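Local coordinates for DUF5037 domain-containing protein (Ruminococcus gnavus, PDB 4GL6) that is of unknown function but belongs to the DUF5037 family of uncharacterised proteins, at residues 57-62 with 67-72. Sequence-based numbering, arbitrary orientation.
Sequences SYFNPE and EIEIIY
Tyr58 and Ile70 stand side by side on the packed face of this strand pair, with CE2 of the tyrosine ring 3.9 Å from CG1 of Ile70. The Tyr58 ring swings over to that neighbour because its CG lies anti to the carbonyl carbon (chi1 -58°), while its CB meets CG1 of Ile68 on the other flank. Glu69 O lies near the plane of the ring, at its edge. Helix 6-18 closes this face, with Ile10, Tyr13 and Leu14 all against Tyr58. Cut back to an alanine, this position would probably lose the ring from beside Ile70 CG1 and open a gap toward that helix. Ile68 also sends CD1 across Asn60, whose OD1 is hydrogen-bonded to Lys9.

The two strands form a beta hairpin, and 69-70 is an edge strand of a four-stranded antiparallel sheet, next to 54-59. Phe59 and Glu69 make a hydrogen-bonded pair: Phe59 N to Glu69 O is 2.9 Å and nearly straight at 171°. Farther along sits a classic beta bulge, where Ser57 O accepts from both Ile71 N (2.9 Å) and Tyr72 N (3.1 Å), the two donors arriving from the same face of its carbonyl plane. Ser57 N, in turn, gives its hydrogen to Tyr72 O.

The other face, carrying Phe59 and Glu69, is looser and nearer solvent. The extended Glu69 chain runs alongside the phenyl ring, its carboxylate turned 45° from the ring plane, with OE1 3.4 Å from Phe59 CD2 and OE2 near Pro61 CG. By the bulge, the exposed Ile71 rests CD1 3.6 Å from Ser57 OG.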
loop_
_atom_site.group_PDB
_atom_site.type_symbol
_atom_site.label_atom_id
_atom_site.label_comp_id
_atom_site.label_asym_id
_atom_site.label_seq_id
_atom_site.Cartn_x
_atom_site.Cartn_y
_atom_site.Cartn_z
ATOM N N SER A 57 -8.451 12.356 -1.869
ATOM C CA SER A 57 -9.262 13.201 -1.015
ATOM C C SER A 57 -9.734 14.403 -1.870
ATOM O O SER A 57 -8.903 15.093 -2.446
ATOM C CB SER A 57 -8.376 13.603 0.161
ATOM O OG SER A 57 -9.133 14.114 1.222
ATOM N N TYR A 58 -11.056 14.615 -1.987
ATOM C CA TYR A 58 -11.652 15.697 -2.813
ATOM C C TYR A 58 -12.761 16.467 -2.075
ATOM O O TYR A 58 -13.263 16.018 -1.052
ATOM C CB TYR A 58 -12.239 15.124 -4.136
ATOM C CG TYR A 58 -11.241 14.375 -4.999
ATOM C CD1 TYR A 58 -10.959 13.031 -4.771
ATOM C CD2 TYR A 58 -10.548 15.017 -6.040
ATOM C CE1 TYR A 58 -10.014 12.340 -5.547
ATOM C CE2 TYR A 58 -9.599 14.337 -6.828
ATOM C CZ TYR A 58 -9.332 13.002 -6.586
ATOM O OH TYR A 58 -8.405 12.310 -7.333
ATOM N N PHE A 59 -13.096 17.649 -2.597
ATOM C CA PHE A 59 -14.206 18.492 -2.106
ATOM C C PHE A 59 -15.033 18.868 -3.333
ATOM O O PHE A 59 -14.461 19.265 -4.350
ATOM C CB PHE A 59 -13.684 19.733 -1.370
ATOM C CG PHE A 59 -14.755 20.725 -0.990
ATOM C CD1 PHE A 59 -15.524 20.542 0.161
ATOM C CD2 PHE A 59 -14.981 21.877 -1.774
ATOM C CE1 PHE A 59 -16.506 21.477 0.508
ATOM C CE2 PHE A 59 -15.960 22.812 -1.424
ATOM C CZ PHE A 59 -16.720 22.609 -0.280
ATOM N N ASN A 60 -16.354 18.710 -3.231
ATOM C CA ASN A 60 -17.282 18.989 -4.325
ATOM C C ASN A 60 -18.158 20.172 -3.920
ATOM O O ASN A 60 -18.991 20.007 -3.031
ATOM C CB ASN A 60 -18.141 17.758 -4.619
ATOM C CG ASN A 60 -19.060 17.954 -5.801
ATOM O OD1 ASN A 60 -18.618 18.246 -6.908
ATOM N ND2 ASN A 60 -20.341 17.772 -5.576
ATOM N N PRO A 61 -17.982 21.361 -4.566
ATOM C CA PRO A 61 -18.771 22.544 -4.161
ATOM C C PRO A 61 -20.297 22.414 -4.308
ATOM O O PRO A 61 -20.770 21.619 -5.125
ATOM C CB PRO A 61 -18.222 23.660 -5.056
ATOM C CG PRO A 61 -16.864 23.196 -5.447
ATOM C CD PRO A 61 -16.988 21.718 -5.602
ATOM N N GLU A 62 -21.027 23.230 -3.540
ATOM C CA GLU A 62 -22.505 23.202 -3.459
ATOM C C GLU A 62 -23.258 23.394 -4.798
ATOM O O GLU A 62 -23.897 22.456 -5.265
ATOM C CB GLU A 62 -23.016 24.217 -2.394
ATOM C CG GLU A 62 -24.312 23.803 -1.711
ATOM C CD GLU A 62 -24.148 22.511 -0.908
ATOM O OE1 GLU A 62 -23.199 22.403 -0.103
ATOM O OE2 GLU A 62 -24.955 21.582 -1.099
ATOM N N GLU A 67 -16.663 22.564 -10.591
ATOM C CA GLU A 67 -15.445 21.810 -10.858
ATOM C C GLU A 67 -14.951 21.288 -9.524
ATOM O O GLU A 67 -14.920 22.030 -8.533
ATOM C CB GLU A 67 -14.385 22.627 -11.594
ATOM C CG GLU A 67 -14.794 22.927 -13.038
ATOM C CD GLU A 67 -13.634 23.230 -13.980
ATOM O OE1 GLU A 67 -12.510 22.697 -13.796
ATOM O OE2 GLU A 67 -13.875 23.981 -14.952
ATOM N N ILE A 68 -14.606 20.002 -9.509
ATOM C CA ILE A 68 -14.164 19.313 -8.295
ATOM C C ILE A 68 -12.847 19.921 -7.794
ATOM O O ILE A 68 -11.988 20.265 -8.605
ATOM C CB ILE A 68 -14.026 17.777 -8.559
ATOM C CG1 ILE A 68 -13.946 16.954 -7.257
ATOM C CG2 ILE A 68 -12.883 17.472 -9.519
ATOM C CD1 ILE A 68 -15.278 16.777 -6.553
ATOM N N GLU A 69 -12.719 20.086 -6.474
ATOM C CA GLU A 69 -11.494 20.600 -5.833
ATOM C C GLU A 69 -10.713 19.415 -5.250
ATOM O O GLU A 69 -11.303 18.427 -4.806
ATOM C CB GLU A 69 -11.828 21.632 -4.763
ATOM C CG GLU A 69 -12.470 22.886 -5.347
ATOM C CD GLU A 69 -12.908 23.908 -4.313
ATOM O OE1 GLU A 69 -12.510 23.798 -3.131
ATOM O OE2 GLU A 69 -13.661 24.839 -4.691
ATOM N N ILE A 70 -9.390 19.521 -5.258
ATOM C CA ILE A 70 -8.501 18.447 -4.830
ATOM C C ILE A 70 -7.894 18.782 -3.474
ATOM O O ILE A 70 -7.230 19.809 -3.341
ATOM C CB ILE A 70 -7.357 18.249 -5.862
ATOM C CG1 ILE A 70 -7.926 17.835 -7.239
ATOM C CG2 ILE A 70 -6.308 17.231 -5.377
ATOM C CD1 ILE A 70 -8.596 18.943 -8.040
ATOM N N ILE A 71 -8.133 17.939 -2.472
ATOM C CA ILE A 71 -7.480 18.090 -1.173
ATOM C C ILE A 71 -6.093 17.454 -1.407
ATOM O O ILE A 71 -5.068 18.134 -1.301
ATOM C CB ILE A 71 -8.273 17.440 -0.027
ATOM C CG1 ILE A 71 -9.659 18.108 0.102
ATOM C CG2 ILE A 71 -7.493 17.568 1.283
ATOM C CD1 ILE A 71 -10.588 17.419 1.090
ATOM N N TYR A 72 -6.084 16.167 -1.761
ATOM C CA TYR A 72 -4.864 15.457 -2.197
ATOM C C TYR A 72 -5.272 14.234 -3.022
ATOM O O TYR A 72 -5.894 13.328 -2.475
ATOM C CB TYR A 72 -3.948 15.075 -1.030
ATOM C CG TYR A 72 -2.747 14.283 -1.474
ATOM C CD1 TYR A 72 -1.889 14.783 -2.451
ATOM C CD2 TYR A 72 -2.455 13.034 -0.921
ATOM C CE1 TYR A 72 -0.788 14.055 -2.885
ATOM C CE2 TYR A 72 -1.355 12.298 -1.350
ATOM C CZ TYR A 72 -0.526 12.813 -2.336
ATOM O OH TYR A 72 0.566 12.109 -2.782
#